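Local coordinates for N-acetylmuramoyl-L-alanine amidase domain-containing protein SAOUHSC_02979 (Staphylococcus aureus, PDB 5T1Q) that probably hydrolyses bonds of cell-wall peptidoglycan as a secreted amidase, this chain carrying a glucosaminidase-type domain followed by a CHAP domain, at residues Y152-L155 with I156-I160; A175-Y178 with K179-T182. All blocks are in the same frame, centred on the assembly; numbering follows the deposited sequence.

Contact 1 (Y152-L155 with I156-I160); sequences YSDL and IKNGI
Ile156 lays its CG1 branch over one face of the Tyr152 ring, one helical turn back along the chain. CG1 sits 3.9 Å from the ring centroid and 22° off the ring normal, the geometry of a CH-pi contact displaced toward the hydroxyl end, where Ile156 CG1 approaches Tyr152 CZ to 3.6 Å. With CG of Tyr152 anti to its backbone nitrogen (chi1 168°), the ring swings to where the isoleucine branch can reach over it. Tyr152 OH is taken by Gln88 OE1 on helix 82-93, and Phe109 stacks on the ring; together these should restrict its rotation. The backbone contributes four i to i+4 bonds. That from Ile156 N to Tyr152 O is the straightest of them, and that from Gly159 N to Leu155 O the most bent, with an N-H...O angle of 143°, although it is short, at 2.8 Å. Asn158 ND2 comes within 3.1 Å of Asp154 O, yet its angle is too poor for a bond; the carbonyl is gripped instead by Asn158 N at 2.9 Å. Lys157 folds CG to 3.2 Å from Ser153 O, and its far end makes a cation-pi contact with Trp171. Past the last turn, Leu155 CD1 only grazes Ile160 CG2 at 4.4 Å. Gly159, with positive phi, is the first residue to leave helical geometry. The arrangement is that of a helix C-terminus ended by a glycine of positive phi, here closing helix 145-158 of the glucosaminidase-type, lysozyme-clan domain.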
loop_
_atom_site.group_PDB
_atom_site.type_symbol
_atom_site.label_atom_id
_atom_site.label_comp_id
_atom_site.label_asym_id
_atom_site.label_seq_id
_atom_site.Cartn_x
_atom_site.Cartn_y
_atom_site.Cartn_z
ATOM N N TYR A 152 -18.342 6.546 6.648
ATOM C CA TYR A 152 -17.850 6.777 5.286
ATOM C C TYR A 152 -18.978 7.315 4.421
ATOM O O TYR A 152 -18.800 8.292 3.702
ATOM C CB TYR A 152 -17.312 5.484 4.656
ATOM C CG TYR A 152 -17.057 5.604 3.159
ATOM C CD1 TYR A 152 -15.859 6.125 2.678
ATOM C CD2 TYR A 152 -18.025 5.215 2.233
ATOM C CE1 TYR A 152 -15.628 6.245 1.320
ATOM C CE2 TYR A 152 -17.808 5.336 0.874
ATOM C CZ TYR A 152 -16.607 5.849 0.422
ATOM O OH TYR A 152 -16.379 5.958 -0.923
ATOM N N SER A 153 -20.134 6.653 4.488
ATOM C CA SER A 153 -21.301 7.059 3.706
ATOM C C SER A 153 -21.749 8.467 4.092
ATOM O O SER A 153 -22.140 9.243 3.228
ATOM C CB SER A 153 -22.454 6.074 3.883
ATOM O OG SER A 153 -22.893 6.050 5.227
ATOM N N ASP A 154 -21.662 8.794 5.379
ATOM C CA ASP A 154 -22.017 10.131 5.856
ATOM C C ASP A 154 -21.062 11.192 5.325
ATOM O O ASP A 154 -21.485 12.306 5.025
ATOM C CB ASP A 154 -22.065 10.182 7.391
ATOM C CG ASP A 154 -23.286 9.464 7.972
ATOM O OD1 ASP A 154 -24.125 8.957 7.194
ATOM O OD2 ASP A 154 -23.419 9.420 9.216
ATOM N N LEU A 155 -19.781 10.845 5.203
ATOM C CA LEU A 155 -18.786 11.783 4.682
ATOM C C LEU A 155 -19.054 12.098 3.213
ATOM O O LEU A 155 -19.051 13.264 2.817
ATOM C CB LEU A 155 -17.368 11.225 4.833
ATOM C CG LEU A 155 -16.222 12.135 4.371
ATOM C CD1 LEU A 155 -16.222 13.448 5.132
ATOM C CD2 LEU A 155 -14.895 11.421 4.537
ATOM N N ILE A 156 -19.290 11.059 2.415
ATOM C CA ILE A 156 -19.550 11.233 0.984
ATOM C C ILE A 156 -20.832 12.037 0.720
ATOM O O ILE A 156 -20.879 12.854 -0.203
ATOM C CB ILE A 156 -19.674 9.869 0.257
ATOM C CG1 ILE A 156 -18.372 9.043 0.375
ATOM C CG2 ILE A 156 -20.053 10.058 -1.209
ATOM C CD1 ILE A 156 -17.141 9.700 -0.217
ATOM N N LYS A 157 -21.861 11.801 1.529
ATOM C CA LYS A 157 -23.158 12.471 1.346
ATOM C C LYS A 157 -23.227 13.871 1.915
ATOM O O LYS A 157 -23.796 14.739 1.281
ATOM C CB LYS A 157 -24.297 11.611 1.921
ATOM C CG LYS A 157 -24.419 10.240 1.264
ATOM C CD LYS A 157 -24.676 10.297 -0.239
ATOM C CE LYS A 157 -26.075 10.810 -0.544
ATOM N NZ LYS A 157 -26.335 10.970 -2.000
ATOM N N ASN A 158 -22.630 14.096 3.088
ATOM C CA ASN A 158 -22.678 15.410 3.754
ATOM C C ASN A 158 -21.477 16.320 3.473
ATOM O O ASN A 158 -21.580 17.532 3.614
ATOM C CB ASN A 158 -22.821 15.212 5.263
ATOM C CG ASN A 158 -24.032 14.376 5.626
ATOM O OD1 ASN A 158 -25.082 14.490 5.004
ATOM N ND2 ASN A 158 -23.891 13.531 6.638
ATOM N N GLY A 159 -20.334 15.739 3.125
ATOM C CA GLY A 159 -19.147 16.531 2.795
ATOM C C GLY A 159 -18.459 17.189 3.974
ATOM O O GLY A 159 -18.400 16.617 5.066
ATOM N N ILE A 160 -17.928 18.393 3.743
ATOM C CA ILE A 160 -17.194 19.144 4.770
ATOM C C ILE A 160 -17.615 20.614 4.863
ATOM O O ILE A 160 -18.364 21.128 4.024
ATOM C CB ILE A 160 -15.667 19.112 4.505
ATOM C CG1 ILE A 160 -15.328 19.838 3.186
ATOM C CG2 ILE A 160 -15.150 17.674 4.495
ATOM C CD1 ILE A 160 -13.847 20.040 2.942
#

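Contact 2 (A175-Y178 with K179-T182); sequences ADSY and KDAT
Ala175 begins the segment by turning its methyl toward the coming helix, with CB 3.7 Å from Asp180 CB and 4.2 Å from Ala181 CB. The contact is apolar and brings the loop against the first turn, while the carbonyl of Ala175 accepts from Tyr81 OH. Asp176 follows with its CB beside the Asp180 carboxylate. Asp176 OD2 lies 4.6 Å from Asp180 OD2, not in contact; two like charges at this spacing would probably disfavour each other mildly.

Ser177 carries most of the polar contact. Its N-H donates to Asp180 OD2 at 3.0 Å with an angle of 148°, entering on the anti lone pair of that oxygen. In return, Ser177 OG reaches Lys179 N at 3.3 Å, a weak and bent bond, because chi1 of 73° tucks OG between the serine's backbone nitrogen and carbonyl carbon. Ser177 OG also donates weakly to OD2, which therefore receives two donors from one residue. Backbone of the N-cap bonded to the side chain three residues on, and N-cap side chain bonded back to the first turn, make a capping box, with Ser177 as N-cap of helix 178-185. Ser177 O accepts from Asp180 N as well, but that donor stands 56° above the carbonyl plane.

Tyr178 starts the helix proper. Its ring runs alongside the Lys179 chain, the two pointing the same way, and Tyr178 CE1 meets Lys179 CG at 3.7 Å. Ser83 and Val84 of helix 82-93, with Asn200 and Ile203 of helix 195-205, also border the tyrosine. Its carbonyl accepts the i to i+4 bond from Thr182 N, which is nearly straight; Thr182 OG1 is satisfied by Asn200 OD1.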
loop_
_atom_site.group_PDB
_atom_site.type_symbol
_atom_site.label_atom_id
_atom_site.label_comp_id
_atom_site.label_asym_id
_atom_site.label_seq_id
_atom_site.Cartn_x
_atom_site.Cartn_y
_atom_site.Cartn_z
ATOM N N ALA A 175 -22.055 10.496 -11.412
ATOM C CA ALA A 175 -20.969 9.796 -12.102
ATOM C C ALA A 175 -21.531 8.643 -12.930
ATOM O O ALA A 175 -22.074 7.685 -12.375
ATOM C CB ALA A 175 -19.958 9.276 -11.087
ATOM N N ASP A 176 -21.372 8.736 -14.251
ATOM C CA ASP A 176 -21.888 7.721 -15.187
ATOM C C ASP A 176 -21.407 6.293 -14.859
ATOM O O ASP A 176 -22.182 5.338 -14.964
ATOM C CB ASP A 176 -21.529 8.090 -16.637
ATOM C CG ASP A 176 -22.145 9.419 -17.088
ATOM O OD1 ASP A 176 -23.194 9.832 -16.545
ATOM O OD2 ASP A 176 -21.580 10.050 -18.010
ATOM N N SER A 177 -20.138 6.161 -14.468
ATOM C CA SER A 177 -19.571 4.866 -14.073
ATOM C C SER A 177 -18.662 5.054 -12.876
ATOM O O SER A 177 -18.351 6.187 -12.485
ATOM C CB SER A 177 -18.758 4.238 -15.205
ATOM O OG SER A 177 -17.533 4.924 -15.386
ATOM N N TYR A 178 -18.193 3.938 -12.329
ATOM C CA TYR A 178 -17.305 3.982 -11.178
ATOM C C TYR A 178 -15.995 4.731 -11.473
ATOM O O TYR A 178 -15.428 5.330 -10.559
ATOM C CB TYR A 178 -17.024 2.577 -10.619
ATOM C CG TYR A 178 -16.103 1.717 -11.443
ATOM C CD1 TYR A 178 -14.724 1.801 -11.283
ATOM C CD2 TYR A 178 -16.605 0.785 -12.355
ATOM C CE1 TYR A 178 -13.862 1.001 -12.021
ATOM C CE2 TYR A 178 -15.750 -0.019 -13.098
ATOM C CZ TYR A 178 -14.378 0.098 -12.926
ATOM O OH TYR A 178 -13.521 -0.688 -13.646
ATOM N N LYS A 179 -15.527 4.712 -12.729
ATOM C CA LYS A 179 -14.274 5.426 -13.076
ATOM C C LYS A 179 -14.382 6.951 -13.003
ATOM O O LYS A 179 -13.374 7.640 -12.838
ATOM C CB LYS A 179 -13.691 4.984 -14.428
ATOM C CG LYS A 179 -12.944 3.654 -14.362
ATOM C CD LYS A 179 -11.954 3.470 -15.517
ATOM C CE LYS A 179 -12.598 2.994 -16.808
ATOM N NZ LYS A 179 -12.848 1.522 -16.784
ATOM N N ASP A 180 -15.590 7.481 -13.137
ATOM C CA ASP A 180 -15.789 8.916 -13.010
ATOM C C ASP A 180 -15.646 9.270 -11.531
ATOM O O ASP A 180 -15.025 10.275 -11.176
ATOM C CB ASP A 180 -17.164 9.313 -13.550
ATOM C CG ASP A 180 -17.294 9.061 -15.052
ATOM O OD1 ASP A 180 -16.522 9.674 -15.821
ATOM O OD2 ASP A 180 -18.175 8.267 -15.462
ATOM N N ALA A 181 -16.183 8.396 -10.681
ATOM C CA ALA A 181 -16.127 8.576 -9.239
ATOM C C ALA A 181 -14.703 8.470 -8.685
ATOM O O ALA A 181 -14.272 9.333 -7.916
ATOM C CB ALA A 181 -17.045 7.583 -8.550
ATOM N N THR A 182 -13.962 7.435 -9.079
ATOM C CA THR A 182 -12.585 7.280 -8.598
ATOM C C THR A 182 -11.694 8.466 -9.020
ATOM O O THR A 182 -10.840 8.894 -8.245
ATOM C CB THR A 182 -11.940 5.952 -9.042
ATOM O OG1 THR A 182 -11.890 5.885 -10.465
ATOM C CG2 THR A 182 -12.718 4.746 -8.502
#

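In the fold
Contact 1 closes helix 145-158 and contact 2 opens helix 178-185, the next helix in the chain, so the two are the C-terminal and N-terminal ends flanking one connecting loop. Their centres lie about 17 Å apart and their nearest atoms about 8 Å apart, without touching. Common neighbours join them: Val84 of helix 82-93 meets Tyr152 in one and Tyr178, Ala181 and Thr182 in the other, while Thr170 in the connecting loop touches both Ile156 and Ala181. Both lie on the same side of the chain's centre, within the glucosaminidase-type part of the protein; the sodium-binding residues His276, Asn279, Asn280 and Glu302 belong to a separate part of the chain.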